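Local coordinates for protein AcrVIA1 (Listeria seeligeri, PDB 6VRB) that probably acts as an anti-CRISPR inhibitor that binds the RNA-guided nuclease Cas13a of type VI-A systems and keeps it from cleaving RNA, at residues Y3-L8 with C115-C120; S56-L61 with V76-G81; L61-N66 with D123-E128. All coordinates share one frame; numbering follows the deposited sequence.

Contact 1: residues Y3-L8 with C115-C120; sequences YYIKDL and CNLYEC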
loop_
_atom_site.group_PDB
_atom_site.type_symbol
_atom_site.label_atom_id
_atom_site.label_comp_id
_atom_site.label_asym_id
_atom_site.label_seq_id
_atom_site.Cartn_x
_atom_site.Cartn_y
_atom_site.Cartn_z
ATOM N N TYR C 3 -27.499 12.363 2.589
ATOM C CA TYR C 3 -27.590 12.053 1.173
ATOM C C TYR C 3 -26.185 12.005 0.594
ATOM O O TYR C 3 -25.611 13.044 0.257
ATOM C CB TYR C 3 -28.455 13.081 0.457
ATOM C CG TYR C 3 -29.862 13.092 0.982
ATOM C CD1 TYR C 3 -30.761 12.101 0.626
ATOM C CD2 TYR C 3 -30.291 14.089 1.841
ATOM C CE1 TYR C 3 -32.044 12.098 1.106
ATOM C CE2 TYR C 3 -31.579 14.099 2.326
ATOM C CZ TYR C 3 -32.451 13.099 1.955
ATOM O OH TYR C 3 -33.739 13.106 2.436
ATOM N N TYR C 4 -25.634 10.803 0.502
ATOM C CA TYR C 4 -24.259 10.625 0.068
ATOM C C TYR C 4 -24.165 9.241 -0.548
ATOM O O TYR C 4 -24.076 8.255 0.184
ATOM C CB TYR C 4 -23.303 10.765 1.241
ATOM C CG TYR C 4 -21.858 10.572 0.878
ATOM C CD1 TYR C 4 -21.134 11.586 0.275
ATOM C CD2 TYR C 4 -21.219 9.369 1.125
ATOM C CE1 TYR C 4 -19.816 11.409 -0.063
ATOM C CE2 TYR C 4 -19.904 9.184 0.788
ATOM C CZ TYR C 4 -19.207 10.206 0.197
ATOM O OH TYR C 4 -17.891 10.025 -0.138
ATOM N N ILE C 5 -24.210 9.162 -1.879
ATOM C CA ILE C 5 -24.027 7.915 -2.608
ATOM C C ILE C 5 -22.925 8.205 -3.619
ATOM O O ILE C 5 -22.578 9.359 -3.866
ATOM C CB ILE C 5 -25.325 7.427 -3.302
ATOM C CG1 ILE C 5 -26.537 7.589 -2.395
ATOM C CG2 ILE C 5 -25.296 5.940 -3.518
ATOM C CD1 ILE C 5 -27.860 7.377 -3.080
ATOM N N LYS C 6 -22.215 7.146 -4.008
ATOM C CA LYS C 6 -21.105 7.271 -4.988
ATOM C C LYS C 6 -21.697 7.322 -6.400
ATOM O O LYS C 6 -22.886 6.988 -6.546
ATOM C CB LYS C 6 -20.080 6.151 -4.793
ATOM C CG LYS C 6 -18.687 6.455 -5.327
ATOM C CD LYS C 6 -17.589 5.757 -4.558
ATOM C CE LYS C 6 -17.345 6.363 -3.192
ATOM N NZ LYS C 6 -16.649 7.668 -3.288
ATOM N N ASP C 7 -20.918 7.754 -7.395
ATOM C CA ASP C 7 -21.479 7.818 -8.768
ATOM C C ASP C 7 -21.927 6.406 -9.147
ATOM O O ASP C 7 -21.122 5.472 -8.992
ATOM C CB ASP C 7 -20.451 8.351 -9.767
ATOM C CG ASP C 7 -20.199 9.841 -9.644
ATOM O OD1 ASP C 7 -20.667 10.433 -8.653
ATOM O OD2 ASP C 7 -19.536 10.398 -10.540
ATOM N N LEU C 8 -23.153 6.272 -9.652
ATOM C CA LEU C 8 -23.705 4.941 -10.012
ATOM C C LEU C 8 -24.118 4.937 -11.481
ATOM O O LEU C 8 -24.834 5.862 -11.891
ATOM C CB LEU C 8 -24.930 4.666 -9.136
ATOM C CG LEU C 8 -24.649 4.345 -7.672
ATOM C CD1 LEU C 8 -25.947 4.167 -6.906
ATOM C CD2 LEU C 8 -23.790 3.098 -7.547
ATOM N N CYS C 115 -24.366 0.200 0.218
ATOM C CA CYS C 115 -25.064 0.405 1.478
ATOM C C CYS C 115 -25.537 1.841 1.638
ATOM O O CYS C 115 -26.468 2.106 2.402
ATOM C CB CYS C 115 -24.154 0.011 2.633
ATOM S SG CYS C 115 -23.772 -1.734 2.671
ATOM N N ASN C 116 -24.910 2.774 0.927
ATOM C CA ASN C 116 -25.366 4.153 0.929
ATOM C C ASN C 116 -26.654 4.314 0.141
ATOM O O ASN C 116 -27.533 5.083 0.543
ATOM C CB ASN C 116 -24.277 5.039 0.350
ATOM C CG ASN C 116 -23.046 5.075 1.214
ATOM O OD1 ASN C 116 -23.140 5.100 2.438
ATOM N ND2 ASN C 116 -21.880 5.088 0.584
ATOM N N LEU C 117 -26.774 3.605 -0.985
ATOM C CA LEU C 117 -28.009 3.604 -1.757
ATOM C C LEU C 117 -29.146 2.954 -0.985
ATOM O O LEU C 117 -30.272 3.459 -0.970
ATOM C CB LEU C 117 -27.785 2.890 -3.085
ATOM C CG LEU C 117 -29.026 2.731 -3.961
ATOM C CD1 LEU C 117 -29.583 4.075 -4.341
ATOM C CD2 LEU C 117 -28.719 1.911 -5.195
ATOM N N TYR C 118 -28.863 1.845 -0.315
ATOM C CA TYR C 118 -29.907 1.079 0.345
ATOM C C TYR C 118 -30.392 1.711 1.638
ATOM O O TYR C 118 -31.508 1.407 2.066
ATOM C CB TYR C 118 -29.404 -0.329 0.594
ATOM C CG TYR C 118 -29.332 -1.156 -0.656
ATOM C CD1 TYR C 118 -30.144 -0.875 -1.743
ATOM C CD2 TYR C 118 -28.413 -2.179 -0.778
ATOM C CE1 TYR C 118 -30.074 -1.614 -2.881
ATOM C CE2 TYR C 118 -28.339 -2.923 -1.919
ATOM C CZ TYR C 118 -29.162 -2.634 -2.962
ATOM O OH TYR C 118 -29.077 -3.383 -4.095
ATOM N N GLU C 119 -29.605 2.580 2.261
ATOM C CA GLU C 119 -30.080 3.340 3.406
ATOM C C GLU C 119 -30.795 4.617 3.007
ATOM O O GLU C 119 -31.268 5.343 3.883
ATOM C CB GLU C 119 -28.920 3.662 4.344
ATOM C CG GLU C 119 -28.419 2.457 5.102
ATOM C CD GLU C 119 -27.204 2.761 5.940
ATOM O OE1 GLU C 119 -26.692 3.893 5.849
ATOM O OE2 GLU C 119 -26.752 1.861 6.677
ATOM N N CYS C 120 -30.866 4.920 1.716
ATOM C CA CYS C 120 -31.766 5.942 1.214
ATOM C C CYS C 120 -33.033 5.347 0.622
ATOM O O CYS C 120 -34.044 6.045 0.522
ATOM C CB CYS C 120 -31.059 6.802 0.168
ATOM S SG CYS C 120 -29.689 7.794 0.807
#
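The N-terminal loop leading into strand 8-10 lies against one side of helix 115-121, with Ile5 packed over the turn formed by Asn116 and Leu117. It is loop-on-helix packing carried by apolar groups and van der Waals contacts. The chain comes nearest where Ile5 faces Asn116, their CA atoms 5.3 Å apart. Both branches of Ile5 reach the helix. CG2, anti to the backbone N, rests 3.7 Å from Leu117 N and also meets Leu117 CB, while CG1 lies by the carbonyl of Asn116. Beyond it, Ile5 CD1 approaches Leu117 CD1 at 3.9 Å, the two side chains crossing at a slant. Leu117 is the shared partner of the loop: its CG stands anti to the backbone N (chi1 176°), and the other methyl, CD2, meets Leu8 CD1 at 4.0 Å. One leucine thus touches the loop at Ile5 and again at the start of strand 8-10. Asn116 directs its CB at the carbonyl of Tyr4, and its amide ND2 comes obliquely to the Tyr4 ring, 4.4 Å from CD2. Leu27 and Val24 of helix 21-33 cover the same layer, touching Leu117 and Cys120, so the loop, this helix and helix 115-121 pack together. Basic side chains of the other protein pack against Tyr4 and Asn116. At the N-terminal end of the loop segment, Cys120 SG touches two residues, 4.3 Å from Ile5 CD1 and 4.4 Å from Tyr3 CD1.

Contact 2: residues S56-L61 with V76-G81; sequences SPTSSL and VIEKDG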
loop_
_atom_site.group_PDB
_atom_site.type_symbol
_atom_site.label_atom_id
_atom_site.label_comp_id
_atom_site.label_asym_id
_atom_site.label_seq_id
_atom_site.Cartn_x
_atom_site.Cartn_y
_atom_site.Cartn_z
ATOM N N SER C 56 -45.908 -0.813 -5.127
ATOM C CA SER C 56 -47.152 -0.294 -4.498
ATOM C C SER C 56 -46.798 0.795 -3.481
ATOM O O SER C 56 -45.818 0.611 -2.737
ATOM C CB SER C 56 -47.922 -1.409 -3.842
ATOM O OG SER C 56 -47.277 -1.831 -2.650
ATOM N N PRO C 57 -47.577 1.895 -3.393
ATOM C CA PRO C 57 -47.284 3.002 -2.471
ATOM C C PRO C 57 -47.315 2.654 -0.973
ATOM O O PRO C 57 -46.465 3.145 -0.257
ATOM C CB PRO C 57 -48.391 4.028 -2.761
ATOM C CG PRO C 57 -48.902 3.653 -4.133
ATOM C CD PRO C 57 -48.778 2.146 -4.189
ATOM N N THR C 58 -48.286 1.846 -0.536
ATOM C CA THR C 58 -48.390 1.492 0.907
ATOM C C THR C 58 -47.487 0.295 1.231
ATOM O O THR C 58 -48.031 -0.772 1.576
ATOM C CB THR C 58 -49.843 1.185 1.293
ATOM O OG1 THR C 58 -50.236 -0.014 0.623
ATOM C CG2 THR C 58 -50.795 2.307 0.945
ATOM N N SER C 59 -46.165 0.484 1.153
ATOM C CA SER C 59 -45.193 -0.600 1.455
ATOM C C SER C 59 -43.981 -0.017 2.193
ATOM O O SER C 59 -43.588 1.119 1.875
ATOM C CB SER C 59 -44.775 -1.294 0.189
ATOM O OG SER C 59 -44.065 -0.405 -0.658
ATOM N N SER C 60 -43.384 -0.803 3.095
ATOM C CA SER C 60 -42.192 -0.379 3.875
ATOM C C SER C 60 -41.018 -1.292 3.509
ATOM O O SER C 60 -41.213 -2.520 3.507
ATOM C CB SER C 60 -42.479 -0.423 5.349
ATOM O OG SER C 60 -43.009 -1.687 5.718
ATOM N N LEU C 61 -39.843 -0.717 3.233
ATOM C CA LEU C 61 -38.700 -1.520 2.828
ATOM C C LEU C 61 -37.743 -1.660 4.005
ATOM O O LEU C 61 -37.510 -0.695 4.735
ATOM C CB LEU C 61 -37.985 -0.885 1.630
ATOM C CG LEU C 61 -36.817 -1.618 0.974
ATOM C CD1 LEU C 61 -37.283 -2.887 0.337
ATOM C CD2 LEU C 61 -36.150 -0.750 -0.051
ATOM N N VAL C 76 -39.652 -6.373 1.973
ATOM C CA VAL C 76 -40.796 -5.482 1.796
ATOM C C VAL C 76 -41.915 -5.946 2.708
ATOM O O VAL C 76 -42.377 -7.087 2.600
ATOM C CB VAL C 76 -41.284 -5.454 0.340
ATOM C CG1 VAL C 76 -42.505 -4.589 0.240
ATOM C CG2 VAL C 76 -40.230 -4.921 -0.567
ATOM N N ILE C 77 -42.373 -5.064 3.585
ATOM C CA ILE C 77 -43.468 -5.362 4.496
ATOM C C ILE C 77 -44.714 -4.642 4.007
ATOM O O ILE C 77 -44.721 -3.413 3.878
ATOM C CB ILE C 77 -43.126 -4.963 5.939
ATOM C CG1 ILE C 77 -41.945 -5.790 6.435
ATOM C CG2 ILE C 77 -44.320 -5.172 6.827
ATOM C CD1 ILE C 77 -41.379 -5.317 7.734
ATOM N N GLU C 78 -45.765 -5.407 3.737
ATOM C CA GLU C 78 -47.024 -4.873 3.243
ATOM C C GLU C 78 -47.809 -4.334 4.443
ATOM O O GLU C 78 -47.413 -4.524 5.595
ATOM C CB GLU C 78 -47.729 -5.966 2.430
ATOM C CG GLU C 78 -48.980 -5.586 1.624
ATOM C CD GLU C 78 -48.711 -4.560 0.542
ATOM O OE1 GLU C 78 -47.577 -4.501 0.032
ATOM O OE2 GLU C 78 -49.642 -3.799 0.206
ATOM N N LYS C 79 -48.916 -3.631 4.180
ATOM C CA LYS C 79 -49.670 -2.960 5.235
ATOM C C LYS C 79 -50.327 -3.959 6.184
ATOM O O LYS C 79 -50.464 -3.685 7.383
ATOM C CB LYS C 79 -50.712 -2.038 4.601
ATOM C CG LYS C 79 -51.452 -1.157 5.578
ATOM C CD LYS C 79 -50.478 -0.265 6.326
ATOM C CE LYS C 79 -49.848 0.769 5.410
ATOM N NZ LYS C 79 -48.933 1.674 6.160
ATOM N N ASP C 80 -50.705 -5.129 5.686
ATOM C CA ASP C 80 -51.269 -6.188 6.519
ATOM C C ASP C 80 -50.371 -7.413 6.410
ATOM O O ASP C 80 -50.649 -8.326 5.629
ATOM C CB ASP C 80 -52.695 -6.500 6.101
ATOM C CG ASP C 80 -53.652 -5.374 6.424
ATOM O OD1 ASP C 80 -53.393 -4.633 7.395
ATOM O OD2 ASP C 80 -54.664 -5.227 5.708
ATOM N N GLY C 81 -49.312 -7.439 7.220
ATOM C CA GLY C 81 -48.377 -8.557 7.198
ATOM C C GLY C 81 -47.604 -8.626 5.895
ATOM O O GLY C 81 -47.166 -7.604 5.352
#
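Ser60 grips one carbonyl of the neighbouring strand twice: both its backbone N and its hydroxyl donate to Ile77 O, each at 3.0 Å. The hydroxyl reaches back because OG sits between the backbone N and the carbonyl carbon (chi1 52°). The backbone bond is nearly straight at N-H, 169°, whereas OG comes in at a C=O...donor angle of 120°, tilted from the carbonyl plane. Returning the bond, Ile77 N donates to Ser60 O at 2.8 Å. Ser60 and Ile77 are thereby a hydrogen-bonded pair of an antiparallel beta hairpin formed by strands 59-62 and 73-78; both side chains project to the face packed by helix 163-175. Next along, Leu61 and Val76 form a non-hydrogen-bonded pair, their side chains on the opposite face. There Leu61 CD1 meets Val76 CG2 at 3.7 Å as the side chains cross at a slant, and Trp50 of helix 44-53 touches both. Val76 CG1 turns the other way, to Ser59 CB at 4.0 Å. At the open end of the hairpin Thr58 centres an inverse gamma turn. The carboxylate of Glu78, on a chain bent at chi2, comes up beside it, OE2 3.9 Å from Thr58 OG1, while Ser56 OG is bonded to Met53 O.

Contact 3: residues L61-N66 with D123-E128; sequences LVFWKN and DVTVVE
Trp64 lays its indole across Val126, and the contact can be followed outward from the backbone. Trp64 CB is 4.2 Å from Val126 CB; CG, anti to the backbone N (chi1 -157°), lies 3.9 Å from that same atom. Farther out, the ring junction carries the contact: CD2 and CE2 both meet Val126 CG1, while CE3 meets CG2 at 3.9 Å. Val126 CG1 stands over one face of the six-membered ring, 3.8 Å from its centroid and 14° off the normal, a CH-pi contact. Toward the tip, CZ2 still lies 4.1 Å from CG1. The backbones beside this packing run the same way, bridged at Val62 and Val124. Phe63 N donates to Val124 O at 2.9 Å, Lys65 N to Val126 O by a more bent bond, and Asp123 N to Leu61 O. Side chains beside the bonds pair in step: Thr125 CG2 abuts the edge of the Phe63 ring, 3.7 Å from CD2, and Val127 CG2 meets Lys65 CB at 3.6 Å, these two side chains pointing the same way. The pairing thus brings together two small antiparallel sheets: Val62 reaches Phe75 and Ile77 of strand 73-78, while Val124 and Val126 rest on Leu140 of strand 140-142, and Phe63 packs toward Cys115 and Tyr118 of helix 115-121.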
loop_
_atom_site.group_PDB
_atom_site.type_symbol
_atom_site.label_atom_id
_atom_site.label_comp_id
_atom_site.label_asym_id
_atom_site.label_seq_id
_atom_site.Cartn_x
_atom_site.Cartn_y
_atom_site.Cartn_z
ATOM N N LEU C 61 -39.843 -0.717 3.233
ATOM C CA LEU C 61 -38.700 -1.520 2.828
ATOM C C LEU C 61 -37.743 -1.660 4.005
ATOM O O LEU C 61 -37.510 -0.695 4.735
ATOM C CB LEU C 61 -37.985 -0.885 1.630
ATOM C CG LEU C 61 -36.817 -1.618 0.974
ATOM C CD1 LEU C 61 -37.283 -2.887 0.337
ATOM C CD2 LEU C 61 -36.150 -0.750 -0.051
ATOM N N VAL C 62 -37.212 -2.866 4.205
ATOM C CA VAL C 62 -36.288 -3.175 5.293
ATOM C C VAL C 62 -34.993 -3.679 4.680
ATOM O O VAL C 62 -35.022 -4.558 3.816
ATOM C CB VAL C 62 -36.880 -4.222 6.257
ATOM C CG1 VAL C 62 -35.867 -4.641 7.301
ATOM C CG2 VAL C 62 -38.126 -3.687 6.926
ATOM N N PHE C 63 -33.857 -3.138 5.131
ATOM C CA PHE C 63 -32.584 -3.427 4.477
ATOM C C PHE C 63 -31.865 -4.654 5.038
ATOM O O PHE C 63 -31.402 -5.472 4.241
ATOM C CB PHE C 63 -31.698 -2.170 4.495
ATOM C CG PHE C 63 -30.273 -2.390 4.042
ATOM C CD1 PHE C 63 -29.980 -3.049 2.862
ATOM C CD2 PHE C 63 -29.236 -1.783 4.721
ATOM C CE1 PHE C 63 -28.681 -3.237 2.470
ATOM C CE2 PHE C 63 -27.939 -1.933 4.299
ATOM C CZ PHE C 63 -27.662 -2.654 3.171
ATOM N N TRP C 64 -31.753 -4.796 6.363
ATOM C CA TRP C 64 -31.100 -5.931 7.033
ATOM C C TRP C 64 -29.674 -6.131 6.541
ATOM O O TRP C 64 -29.433 -7.092 5.809
ATOM C CB TRP C 64 -31.821 -7.272 6.849
ATOM C CG TRP C 64 -31.488 -8.252 7.951
ATOM C CD1 TRP C 64 -30.292 -8.859 8.190
ATOM C CD2 TRP C 64 -32.412 -8.848 8.859
ATOM N NE1 TRP C 64 -30.386 -9.706 9.256
ATOM C CE2 TRP C 64 -31.687 -9.735 9.671
ATOM C CE3 TRP C 64 -33.779 -8.700 9.081
ATOM C CZ2 TRP C 64 -32.280 -10.466 10.687
ATOM C CZ3 TRP C 64 -34.363 -9.425 10.096
ATOM C CH2 TRP C 64 -33.614 -10.300 10.883
ATOM N N LYS C 65 -28.766 -5.223 6.895
ATOM C CA LYS C 65 -27.493 -5.004 6.214
ATOM C C LYS C 65 -26.646 -6.228 5.891
ATOM O O LYS C 65 -26.494 -6.553 4.717
ATOM C CB LYS C 65 -26.655 -4.024 7.022
ATOM C CG LYS C 65 -25.352 -3.680 6.361
ATOM C CD LYS C 65 -24.714 -2.508 7.039
ATOM C CE LYS C 65 -23.398 -2.167 6.394
ATOM N NZ LYS C 65 -22.785 -0.975 7.021
ATOM N N ASN C 66 -26.140 -6.960 6.874
ATOM C CA ASN C 66 -25.139 -7.977 6.557
ATOM C C ASN C 66 -25.599 -9.368 6.966
ATOM O O ASN C 66 -24.869 -10.090 7.645
ATOM C CB ASN C 66 -23.810 -7.605 7.201
ATOM C CG ASN C 66 -22.639 -8.121 6.427
ATOM O OD1 ASN C 66 -22.802 -8.847 5.451
ATOM N ND2 ASN C 66 -21.446 -7.702 6.812
ATOM N N ASP C 123 -36.596 2.098 4.830
ATOM C CA ASP C 123 -37.025 2.807 6.026
ATOM C C ASP C 123 -36.319 2.315 7.275
ATOM O O ASP C 123 -35.981 3.117 8.147
ATOM C CB ASP C 123 -38.535 2.647 6.218
ATOM C CG ASP C 123 -39.332 3.280 5.107
ATOM O OD1 ASP C 123 -38.859 4.277 4.527
ATOM O OD2 ASP C 123 -40.430 2.774 4.806
ATOM N N VAL C 124 -36.084 1.010 7.374
ATOM C CA VAL C 124 -35.506 0.368 8.547
ATOM C C VAL C 124 -34.289 -0.414 8.076
ATOM O O VAL C 124 -34.343 -1.066 7.032
ATOM C CB VAL C 124 -36.527 -0.570 9.230
ATOM C CG1 VAL C 124 -35.948 -1.238 10.459
ATOM C CG2 VAL C 124 -37.795 0.172 9.590
ATOM N N THR C 125 -33.184 -0.332 8.817
ATOM C CA THR C 125 -32.078 -1.253 8.605
ATOM C C THR C 125 -31.868 -2.088 9.860
ATOM O O THR C 125 -32.155 -1.648 10.975
ATOM C CB THR C 125 -30.769 -0.545 8.236
ATOM O OG1 THR C 125 -30.255 0.151 9.366
ATOM C CG2 THR C 125 -30.994 0.449 7.127
ATOM N N VAL C 126 -31.386 -3.309 9.664
ATOM C CA VAL C 126 -31.138 -4.264 10.737
ATOM C C VAL C 126 -29.667 -4.635 10.667
ATOM O O VAL C 126 -29.164 -4.968 9.592
ATOM C CB VAL C 126 -32.032 -5.510 10.605
ATOM C CG1 VAL C 126 -31.718 -6.517 11.677
ATOM C CG2 VAL C 126 -33.492 -5.126 10.652
ATOM N N VAL C 127 -29.008 -4.647 11.830
ATOM C CA VAL C 127 -27.562 -5.008 11.919
ATOM C C VAL C 127 -27.334 -5.866 13.170
ATOM O O VAL C 127 -27.270 -5.290 14.270
ATOM C CB VAL C 127 -26.674 -3.752 11.941
ATOM C CG1 VAL C 127 -25.434 -3.960 12.796
ATOM C CG2 VAL C 127 -26.290 -3.309 10.539
ATOM N N GLU C 128 -27.209 -7.186 13.002
ATOM C CA GLU C 128 -26.957 -8.101 14.148
ATOM C C GLU C 128 -25.556 -7.814 14.702
ATOM O O GLU C 128 -24.660 -7.502 13.896
ATOM C CB GLU C 128 -27.073 -9.560 13.704
ATOM C CG GLU C 128 -28.128 -10.339 14.463
ATOM C CD GLU C 128 -28.407 -11.726 13.912
ATOM O OE1 GLU C 128 -28.246 -11.920 12.691
ATOM O OE2 GLU C 128 -28.788 -12.609 14.704
#

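How the contacts relate
From the N terminus, segment 3-8 opens the longest loop, which contact 1 closes at helix 115-121. Contact 2 falls wholly within that loop and closes the hairpin of strands 59-62 and 73-78. Contact 3 starts at 61-66, overlapping contact 2 at Leu61 and within the span of contact 1, and returns at 123-128, past the end of each, so along the chain it crosses contacts 1 and 2. Strand 59-62 serves both contacts 2 and 3. Glu119 CG of contact 1 and Thr125 CG2 of contact 3 lie against each other, whereas contacts 1 and 2 do not touch. Together the three tie the N-terminal loop, helix 115-121, the hairpin and strand 124-126.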